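Side-chain contacts in Di-haem cytochrome c peroxidase family protein (Burkholderia thailandensis E264, PDB 6NX0), which probably acts as a diheme peroxidase, carrying two covalently attached c-type hemes and passing electrons between redox partners and peroxide: residues A[392-397]-A[445-450]; A[398-403]-A[425-430]. All coordinates share one frame; numbering follows the deposited sequence.

Contact 1: A[392-397]-A[445-450]; sequences DAVAFY and ADVDDL. With HEC (heme c), chain C.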
ATOM      1  N   ASP A 392       4.684 -17.560  -3.007  1.00 11.21           N
ATOM      2  CA  ASP A 392       4.587 -17.823  -1.575  1.00 14.07           C
ATOM      3  C   ASP A 392       3.492 -16.977  -0.942  1.00 13.14           C
ATOM      4  O   ASP A 392       2.761 -17.457  -0.071  1.00 13.59           O
ATOM      5  CB  ASP A 392       5.929 -17.559  -0.874  1.00 12.56           C
ATOM      6  CG  ASP A 392       6.897 -18.723  -0.973  1.00 22.92           C
ATOM      7  OD1 ASP A 392       6.541 -19.783  -1.538  1.00 23.61           O
ATOM      8  OD2 ASP A 392       8.030 -18.564  -0.483  1.00 25.66           O
ATOM      9  N   ALA A 393       3.356 -15.724  -1.383  1.00 10.53           N
ATOM     10  CA  ALA A 393       2.295 -14.855  -0.871  1.00 12.02           C
ATOM     11  C   ALA A 393       0.923 -15.435  -1.154  1.00 14.61           C
ATOM     12  O   ALA A 393       0.029 -15.353  -0.304  1.00 13.95           O
ATOM     13  CB  ALA A 393       2.408 -13.461  -1.473  1.00 12.77           C
ATOM     14  N   VAL A 394       0.734 -16.012  -2.347  1.00 12.34           N
ATOM     15  CA  VAL A 394      -0.547 -16.617  -2.696  1.00 10.77           C
ATOM     16  C   VAL A 394      -0.744 -17.935  -1.948  1.00 11.96           C
ATOM     17  O   VAL A 394      -1.824 -18.211  -1.401  1.00 13.60           O
ATOM     18  CB  VAL A 394      -0.620 -16.812  -4.222  1.00 11.00           C
ATOM     19  CG1 VAL A 394      -1.889 -17.575  -4.625  1.00 12.83           C
ATOM     20  CG2 VAL A 394      -0.538 -15.479  -4.950  1.00 13.70           C
ATOM     21  N   ALA A 395       0.294 -18.782  -1.918  1.00 11.73           N
ATOM     22  CA  ALA A 395       0.198 -20.080  -1.255  1.00 11.03           C
ATOM     23  C   ALA A 395      -0.110 -19.938   0.235  1.00 14.43           C
ATOM     24  O   ALA A 395      -0.764 -20.803   0.821  1.00 14.51           O
ATOM     25  CB  ALA A 395       1.501 -20.856  -1.454  1.00 14.86           C
ATOM     26  N   PHE A 396       0.330 -18.842   0.853  1.00 11.24           N
ATOM     27  CA  PHE A 396       0.051 -18.601   2.265  1.00 11.82           C
ATOM     28  C   PHE A 396      -1.444 -18.698   2.556  1.00 11.63           C
ATOM     29  O   PHE A 396      -1.851 -19.277   3.564  1.00 11.00           O
ATOM     30  CB  PHE A 396       0.599 -17.217   2.648  1.00  9.50           C
ATOM     31  CG  PHE A 396       0.119 -16.700   3.979  1.00  8.57           C
ATOM     32  CD1 PHE A 396       0.672 -17.173   5.158  1.00 11.61           C
ATOM     33  CD2 PHE A 396      -0.901 -15.745   4.043  1.00 12.66           C
ATOM     34  CE1 PHE A 396       0.225 -16.697   6.377  1.00 11.67           C
ATOM     35  CE2 PHE A 396      -1.339 -15.289   5.280  1.00 12.35           C
ATOM     36  CZ  PHE A 396      -0.779 -15.760   6.414  1.00 11.09           C
ATOM     37  N   TYR A 397      -2.272 -18.116   1.695  1.00 10.84           N
ATOM     38  CA  TYR A 397      -3.715 -18.156   1.917  1.00 10.05           C
ATOM     39  C   TYR A 397      -4.236 -19.574   1.937  1.00 12.82           C
ATOM     40  O   TYR A 397      -5.167 -19.884   2.690  1.00 13.79           O
ATOM     41  CB  TYR A 397      -4.448 -17.372   0.846  1.00 12.55           C
ATOM     42  CG  TYR A 397      -4.262 -15.890   0.964  1.00 11.56           C
ATOM     43  CD1 TYR A 397      -5.064 -15.145   1.820  1.00 12.61           C
ATOM     44  CD2 TYR A 397      -3.301 -15.230   0.214  1.00 12.28           C
ATOM     45  CE1 TYR A 397      -4.905 -13.779   1.921  1.00 11.18           C
ATOM     46  CE2 TYR A 397      -3.140 -13.862   0.303  1.00 12.21           C
ATOM     47  CZ  TYR A 397      -3.939 -13.149   1.166  1.00 10.41           C
ATOM     48  OH  TYR A 397      -3.810 -11.805   1.272  1.00 11.21           O
ATOM     49  N   ALA A 445      -1.936 -26.533  -8.388  1.00 14.62           N
ATOM     50  CA  ALA A 445      -2.216 -26.001  -9.719  1.00 17.38           C
ATOM     51  C   ALA A 445      -3.102 -24.758  -9.647  1.00 14.54           C
ATOM     52  O   ALA A 445      -2.935 -23.812 -10.428  1.00 15.11           O
ATOM     53  CB  ALA A 445      -2.877 -27.083 -10.584  1.00 16.54           C
ATOM     54  N   ASP A 446      -4.080 -24.759  -8.732  1.00 16.24           N
ATOM     55  CA  ASP A 446      -4.891 -23.569  -8.509  1.00 13.18           C
ATOM     56  C   ASP A 446      -4.015 -22.380  -8.125  1.00 10.95           C
ATOM     57  O   ASP A 446      -4.211 -21.268  -8.619  1.00 13.23           O
ATOM     58  CB  ASP A 446      -5.903 -23.797  -7.384  1.00 13.22           C
ATOM     59  CG  ASP A 446      -7.017 -24.778  -7.747  1.00 20.31           C
ATOM     60  OD1 ASP A 446      -7.273 -25.001  -8.949  1.00 21.42           O
ATOM     61  OD2 ASP A 446      -7.655 -25.304  -6.807  1.00 18.06           O
ATOM     62  N   VAL A 447      -3.063 -22.605  -7.225  1.00 13.42           N
ATOM     63  CA  VAL A 447      -2.168 -21.525  -6.804  1.00 13.91           C
ATOM     64  C   VAL A 447      -1.372 -21.018  -7.995  1.00 12.84           C
ATOM     65  O   VAL A 447      -1.226 -19.802  -8.192  1.00 12.38           O
ATOM     66  CB  VAL A 447      -1.262 -22.022  -5.669  1.00 14.16           C
ATOM     67  CG1 VAL A 447      -0.154 -21.009  -5.368  1.00 12.40           C
ATOM     68  CG2 VAL A 447      -2.081 -22.283  -4.423  1.00 13.69           C
ATOM     69  N   ASP A 448      -0.839 -21.942  -8.814  1.00 12.17           N
ATOM     70  CA  ASP A 448      -0.122 -21.532 -10.022  1.00 15.10           C
ATOM     71  C   ASP A 448      -1.000 -20.657 -10.925  1.00 12.43           C
ATOM     72  O   ASP A 448      -0.533 -19.674 -11.515  1.00 13.02           O
ATOM     73  CB  ASP A 448       0.350 -22.754 -10.814  1.00 14.67           C
ATOM     74  CG  ASP A 448       1.308 -23.677 -10.038  1.00 22.01           C
ATOM     75  OD1 ASP A 448       1.918 -23.290  -9.019  1.00 21.38           O
ATOM     76  OD2 ASP A 448       1.461 -24.841 -10.485  1.00 22.96           O
ATOM     77  N   ASP A 449      -2.277 -21.027 -11.085  1.00 12.51           N
ATOM     78  CA  ASP A 449      -3.169 -20.275 -11.953  1.00 11.80           C
ATOM     79  C   ASP A 449      -3.463 -18.881 -11.401  1.00 11.34           C
ATOM     80  O   ASP A 449      -3.531 -17.914 -12.166  1.00 12.04           O
ATOM     81  CB  ASP A 449      -4.459 -21.063 -12.159  1.00 11.84           C
ATOM     82  CG  ASP A 449      -4.259 -22.339 -12.980  1.00 19.27           C
ATOM     83  OD1 ASP A 449      -3.168 -22.526 -13.570  1.00 16.61           O
ATOM     84  OD2 ASP A 449      -5.213 -23.163 -13.026  1.00 19.40           O
ATOM     85  N   LEU A 450      -3.620 -18.763 -10.072  1.00 11.67           N
ATOM     86  CA  LEU A 450      -3.784 -17.455  -9.447  1.00 11.62           C
ATOM     87  C   LEU A 450      -2.572 -16.564  -9.697  1.00 10.68           C
ATOM     88  O   LEU A 450      -2.728 -15.385 -10.040  1.00 11.51           O
ATOM     89  CB  LEU A 450      -4.025 -17.617  -7.951  1.00 10.76           C
ATOM     90  CG  LEU A 450      -5.452 -18.025  -7.551  1.00 13.40           C
ATOM     91  CD1 LEU A 450      -5.489 -18.534  -6.109  1.00 13.50           C
ATOM     92  CD2 LEU A 450      -6.401 -16.887  -7.737  1.00 12.97           C
TER
HETATM   93 FE   HEC C 602      -4.723 -10.606   0.007  1.00 10.03          FE
HETATM   94  CHA HEC C 602      -1.955  -8.767   0.844  1.00  9.89           C
HETATM   95  CHB HEC C 602      -3.085 -11.835  -2.750  1.00 10.47           C
HETATM   96  CHC HEC C 602      -7.203 -12.928  -0.469  1.00 10.16           C
HETATM   97  CHD HEC C 602      -6.538  -9.154   2.505  1.00 11.21           C
HETATM   98  NA  HEC C 602      -2.897 -10.305  -0.826  1.00  9.04           N
HETATM   99  C1A HEC C 602      -1.924  -9.458  -0.330  1.00  9.81           C
HETATM  100  C2A HEC C 602      -0.757  -9.627  -1.155  1.00  9.29           C
HETATM  101  C3A HEC C 602      -1.104 -10.390  -2.198  1.00 10.87           C
HETATM  102  C4A HEC C 602      -2.460 -10.841  -2.011  1.00  9.90           C
HETATM  103  CMA HEC C 602      -0.191 -10.923  -3.300  1.00 10.31           C
HETATM  104  CAA HEC C 602       0.564  -8.840  -0.993  1.00 11.11           C
HETATM  105  CBA HEC C 602       0.527  -7.537  -1.772  1.00  9.30           C
HETATM  106  CGA HEC C 602       1.723  -6.635  -1.579  1.00 11.77           C
HETATM  107  O1A HEC C 602       1.620  -5.477  -2.087  1.00 18.26           O
HETATM  108  O2A HEC C 602       2.610  -6.913  -0.725  1.00 11.29           O
HETATM  109  NB  HEC C 602      -5.101 -12.062  -1.339  1.00  9.08           N
HETATM  110  C1B HEC C 602      -4.308 -12.369  -2.448  1.00  9.66           C
HETATM  111  C2B HEC C 602      -4.938 -13.459  -3.168  1.00 10.33           C
HETATM  112  C3B HEC C 602      -6.041 -13.822  -2.517  1.00  9.38           C
HETATM  113  C4B HEC C 602      -6.184 -12.917  -1.385  1.00 10.81           C
HETATM  114  CMB HEC C 602      -4.401 -14.030  -4.506  1.00 10.66           C
HETATM  115  CAB HEC C 602      -6.996 -15.009  -2.800  1.00  9.62           C
HETATM  116  CBB HEC C 602      -6.228 -16.349  -2.738  1.00  9.69           C
HETATM  117  NC  HEC C 602      -6.552 -10.925   0.799  1.00  8.16           N
HETATM  118  C1C HEC C 602      -7.387 -11.986   0.505  1.00 10.00           C
HETATM  119  C2C HEC C 602      -8.531 -11.887   1.368  1.00 11.15           C
HETATM  120  C3C HEC C 602      -8.400 -10.789   2.124  1.00 11.90           C
HETATM  121  C4C HEC C 602      -7.130 -10.178   1.810  1.00 11.45           C
HETATM  122  CMC HEC C 602      -9.711 -12.879   1.267  1.00 11.96           C
HETATM  123  CAC HEC C 602      -9.475 -10.136   3.009  1.00 12.13           C
HETATM  124  CBC HEC C 602      -9.831 -11.121   4.142  1.00 12.63           C
HETATM  125  ND  HEC C 602      -4.324  -9.179   1.372  1.00  9.15           N
HETATM  126  C1D HEC C 602      -5.240  -8.743   2.336  1.00 10.19           C
HETATM  127  C2D HEC C 602      -4.538  -7.914   3.271  1.00 11.42           C
HETATM  128  C3D HEC C 602      -3.127  -7.863   2.831  1.00 10.60           C
HETATM  129  C4D HEC C 602      -3.070  -8.627   1.615  1.00 11.10           C
HETATM  130  CMD HEC C 602      -5.102  -7.212   4.502  1.00 11.05           C
HETATM  131  CAD HEC C 602      -1.971  -7.135   3.530  1.00 10.05           C
HETATM  132  CBD HEC C 602      -1.420  -8.053   4.603  1.00  9.15           C
HETATM  133  CGD HEC C 602      -0.067  -7.588   5.077  1.00  9.16           C
HETATM  134  O1D HEC C 602       0.524  -6.688   4.431  1.00  9.81           O
HETATM  135  O2D HEC C 602       0.487  -8.252   6.002  1.00 10.00           O
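Val-394 and Val-447 each turn CG1 opposite their own backbone N (chi1 174° and 170°), and this rotation brings the two methyls together between helix 390-399 and helix 444-455. The CG1 atoms of Val-394 and Val-447 meet at 3.9 Å, the two side chains running antiparallel, flank against flank. Leu-450 lies one turn further along its helix, and its CB comes within 4.0 Å of the same Val-394 CG1, so one methyl sits against two neighbours. Ala-395 CB lies 4.3 Å from Val-447 CG1, and its small size lets the backbones come near, with the CA atoms of Ala-395 and Val-447 6.2 Å apart. Short, branched or minimal side chains suit this seam, where the axes approach to 9.5 Å at 133°. Between 392-397 and 445-450 the contact is apolar, without hydrogen bonds; just beyond, the partly exposed Asp-448 links the same helices by a salt bridge to Arg-391.

Tyr-397, one turn on from Val-394 and on much the same face, reaches heme c, and Val-394 CG2 comes up to the heme methyl CMB. Tyr-397 OH binds the heme FE at 2.0 Å, with His-305 as the other axial ligand. The phenol ring leans over the porphyrin, heme C4B lying over one ring face, offset toward its rim. Leu-450 CD1 lies 4.1 Å from heme CBB, near the thioether-forming Cys-301. Asp-449 is a buried carboxylate gripped from helix 284-293 by Arg-288 (salt bridge) and Gln-285 (hydrogen bond). The whole is a helix-helix packing of a cytochrome c domain, built beside a His/Tyr-ligated c-type heme.

Contact 2: A[398-403]-A[425-430]; sequences NTRSTD and VNVNST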
ATOM      1  N   ASN A 398      -3.652 -20.446   1.124  1.00 12.86           N
ATOM      2  CA  ASN A 398      -4.213 -21.780   0.984  1.00 13.73           C
ATOM      3  C   ASN A 398      -3.944 -22.668   2.196  1.00 15.14           C
ATOM      4  O   ASN A 398      -4.789 -23.508   2.539  1.00 15.30           O
ATOM      5  CB  ASN A 398      -3.662 -22.435  -0.279  1.00 13.22           C
ATOM      6  CG  ASN A 398      -4.474 -23.620  -0.720  1.00 14.31           C
ATOM      7  OD1 ASN A 398      -5.701 -23.636  -0.585  1.00 13.16           O
ATOM      8  ND2 ASN A 398      -3.788 -24.633  -1.268  1.00 17.10           N
ATOM      9  N   THR A 399      -2.774 -22.556   2.844  1.00 12.27           N
ATOM     10  CA  THR A 399      -2.453 -23.486   3.921  1.00 12.98           C
ATOM     11  C   THR A 399      -2.054 -22.809   5.236  1.00 11.50           C
ATOM     12  O   THR A 399      -1.570 -23.489   6.140  1.00 14.35           O
ATOM     13  CB  THR A 399      -1.375 -24.498   3.490  1.00 16.05           C
ATOM     14  OG1 THR A 399      -0.149 -23.858   3.107  1.00 18.10           O
ATOM     15  CG2 THR A 399      -1.883 -25.359   2.333  1.00 17.93           C
ATOM     16  N   ARG A 400      -2.255 -21.491   5.381  1.00 14.80           N
ATOM     17  CA  ARG A 400      -2.082 -20.851   6.685  1.00 17.03           C
ATOM     18  C   ARG A 400      -2.830 -21.609   7.776  1.00 13.61           C
ATOM     19  O   ARG A 400      -2.288 -21.877   8.855  1.00 15.21           O
ATOM     20  CB  ARG A 400      -2.589 -19.397   6.631  1.00 16.32           C
ATOM     21  CG  ARG A 400      -2.332 -18.610   7.933  1.00 19.51           C
ATOM     22  CD  ARG A 400      -3.243 -17.383   8.107  1.00 16.12           C
ATOM     23  NE  ARG A 400      -4.526 -17.761   8.658  1.00 19.09           N
ATOM     24  CZ  ARG A 400      -5.527 -16.927   8.876  1.00 13.57           C
ATOM     25  NH1 ARG A 400      -5.422 -15.636   8.608  1.00 13.02           N
ATOM     26  NH2 ARG A 400      -6.650 -17.395   9.378  1.00 17.25           N
ATOM     27  N   SER A 401      -4.091 -21.951   7.500  1.00 15.14           N
ATOM     28  CA  SER A 401      -4.965 -22.541   8.508  1.00 14.80           C
ATOM     29  C   SER A 401      -4.789 -24.049   8.626  1.00 17.03           C
ATOM     30  O   SER A 401      -4.922 -24.594   9.731  1.00 19.68           O
ATOM     31  CB  SER A 401      -6.425 -22.212   8.185  1.00 17.12           C
ATOM     32  OG  SER A 401      -6.854 -22.787   6.957  1.00 18.64           O
ATOM     33  N   THR A 402      -4.491 -24.730   7.516  1.00 16.52           N
ATOM     34  CA  THR A 402      -4.356 -26.185   7.536  1.00 20.94           C
ATOM     35  C   THR A 402      -2.961 -26.638   7.952  1.00 18.93           C
ATOM     36  O   THR A 402      -2.811 -27.762   8.447  1.00 21.32           O
ATOM     37  CB  THR A 402      -4.689 -26.775   6.157  1.00 17.94           C
ATOM     38  OG1 THR A 402      -3.776 -26.258   5.181  1.00 16.73           O
ATOM     39  CG2 THR A 402      -6.107 -26.449   5.748  1.00 19.17           C
ATOM     40  N   ASP A 403      -1.940 -25.790   7.782  1.00 16.06           N
ATOM     41  CA  ASP A 403      -0.550 -26.158   8.049  1.00 16.33           C
ATOM     42  C   ASP A 403       0.173 -24.956   8.641  1.00 17.07           C
ATOM     43  O   ASP A 403       1.138 -24.442   8.062  1.00 18.15           O
ATOM     44  CB  ASP A 403       0.127 -26.634   6.769  1.00 18.81           C
ATOM     45  CG  ASP A 403       1.491 -27.278   7.020  1.00 19.45           C
ATOM     46  OD1 ASP A 403       1.890 -27.438   8.200  1.00 23.56           O
ATOM     47  OD2 ASP A 403       2.167 -27.610   6.016  1.00 27.16           O
ATOM     48  N   VAL A 425      -7.724 -12.093  14.542  1.00 10.38           N
ATOM     49  CA  VAL A 425      -7.341 -12.585  13.227  1.00 13.28           C
ATOM     50  C   VAL A 425      -8.503 -13.294  12.563  1.00 17.03           C
ATOM     51  O   VAL A 425      -9.200 -14.111  13.171  1.00 12.55           O
ATOM     52  CB  VAL A 425      -6.121 -13.509  13.332  1.00 12.30           C
ATOM     53  CG1 VAL A 425      -5.808 -14.109  11.962  1.00 12.15           C
ATOM     54  CG2 VAL A 425      -4.939 -12.727  13.878  1.00 14.08           C
ATOM     55  N   ASN A 426      -8.674 -12.997  11.284  1.00 17.88           N
ATOM     56  CA  ASN A 426      -9.659 -13.623  10.424  1.00 17.74           C
ATOM     57  C   ASN A 426      -9.419 -15.117  10.259  1.00 14.15           C
ATOM     58  O   ASN A 426      -8.412 -15.520   9.666  1.00 16.73           O
ATOM     59  CB  ASN A 426      -9.612 -12.923   9.070  1.00 18.13           C
ATOM     60  CG  ASN A 426     -10.741 -13.325   8.175  1.00 19.26           C
ATOM     61  OD1 ASN A 426     -11.227 -14.456   8.247  1.00 18.66           O
ATOM     62  ND2 ASN A 426     -11.173 -12.401   7.320  1.00 18.57           N
ATOM     63  N   VAL A 427     -10.321 -15.935  10.814  1.00 15.02           N
ATOM     64  CA  VAL A 427     -10.290 -17.385  10.674  1.00 13.55           C
ATOM     65  C   VAL A 427     -11.602 -17.903  10.089  1.00 17.80           C
ATOM     66  O   VAL A 427     -11.884 -19.103  10.139  1.00 19.05           O
ATOM     67  CB  VAL A 427      -9.952 -18.107  11.995  1.00 13.65           C
ATOM     68  CG1 VAL A 427      -8.528 -17.799  12.457  1.00 15.31           C
ATOM     69  CG2 VAL A 427     -10.990 -17.770  13.100  1.00 17.71           C
ATOM     70  N   ASN A 428     -12.398 -17.015   9.506  1.00 19.02           N
ATOM     71  CA  ASN A 428     -13.669 -17.431   8.943  1.00 23.35           C
ATOM     72  C   ASN A 428     -13.820 -17.110   7.461  1.00 16.91           C
ATOM     73  O   ASN A 428     -14.740 -17.643   6.841  1.00 26.68           O
ATOM     74  CB  ASN A 428     -14.828 -16.823   9.756  1.00 31.87           C
ATOM     75  CG  ASN A 428     -14.935 -17.449  11.156  1.00 26.64           C
ATOM     76  OD1 ASN A 428     -15.320 -18.610  11.306  1.00 37.28           O
ATOM     77  ND2 ASN A 428     -14.548 -16.693  12.173  1.00 36.85           N
ATOM     78  N   SER A 429     -12.936 -16.314   6.856  1.00 21.30           N
ATOM     79  CA  SER A 429     -13.015 -16.087   5.418  1.00 18.67           C
ATOM     80  C   SER A 429     -12.356 -17.266   4.704  1.00 16.91           C
ATOM     81  O   SER A 429     -11.233 -17.640   5.045  1.00 18.47           O
ATOM     82  CB  SER A 429     -12.310 -14.790   5.007  1.00 26.75           C
ATOM     83  OG  SER A 429     -13.034 -13.617   5.361  1.00 21.39           O
ATOM     84  N   THR A 430     -13.038 -17.847   3.714  1.00 17.44           N
ATOM     85  CA  THR A 430     -12.347 -18.756   2.804  1.00 13.85           C
ATOM     86  C   THR A 430     -11.157 -18.013   2.194  1.00 12.97           C
ATOM     87  O   THR A 430     -11.287 -16.837   1.848  1.00 15.12           O
ATOM     88  CB  THR A 430     -13.301 -19.238   1.695  1.00 15.23           C
ATOM     89  OG1 THR A 430     -14.327 -20.065   2.268  1.00 16.99           O
ATOM     90  CG2 THR A 430     -12.574 -20.049   0.581  1.00 15.66           C
TER
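Arg-400 reaches across to the backbone of Asn-426, whose carbonyl O accepts from both terminal nitrogens of the guanidinium, unequally. The bond from NH2 of Arg-400 to O of Asn-426 is short and nearly straight, 2.6 Å and 166°, with the oxygen lying in the guanidinium plane; the one from NH1 is weak, at 3.2 Å and 130°. A bend at chi3 (83°) in an otherwise extended chain turns the flat head toward this oxygen. On the buried side the packing is close: CG1 of Val-425 lies 3.7 Å from Arg-400 NH1, meeting the group obliquely. NH1 has a further acceptor in the backbone O of Ile-327, and Tyr-408 and Met-432 touch the side chain, so the long arginine is enclosed yet supplied with acceptors.

The rim is looser: the exposed Val-427 gives Arg-400 only its CG1, 3.6 Å from NH2, and Asn-428 turns away. Asn-426 orders the turn from within. Its OD1 accepts from Asn-428 N, making an Asx turn, and from Ser-429 N at 2.9 Å, extending it to an Asx motif, while its ND2 gives a bond to Ser-429 OG. Asparagine suits the place because one amide can both accept and donate, and this residue also touches heme c. A buried cationic head bound to backbone carbonyls, with no carboxylate across the contact, implies that directed hydrogen bonds rather than a salt bridge join the two segments.

How the contacts relate
Followed from the N terminus, the chain enters helix 390-399, whose residues 392-397 form one side of contact 1. It continues through 398-403, the first side of contact 2, which starts on the same helix and goes on as a turn. After helix 404-407 and a long loop, 425-430 returns and closes contact 2; only later does 445-450 close contact 1. Contact 2 is therefore nested within the loop that contact 1 closes. Their centres lie 14 Å apart and they touch where Val-447 packs against Asn-398. Contact 1 joins helix 390-399 to helix 444-455; contact 2 joins the chain at or just past the end of helix 390-399 to the loop before helix 444-455, all beside one heme.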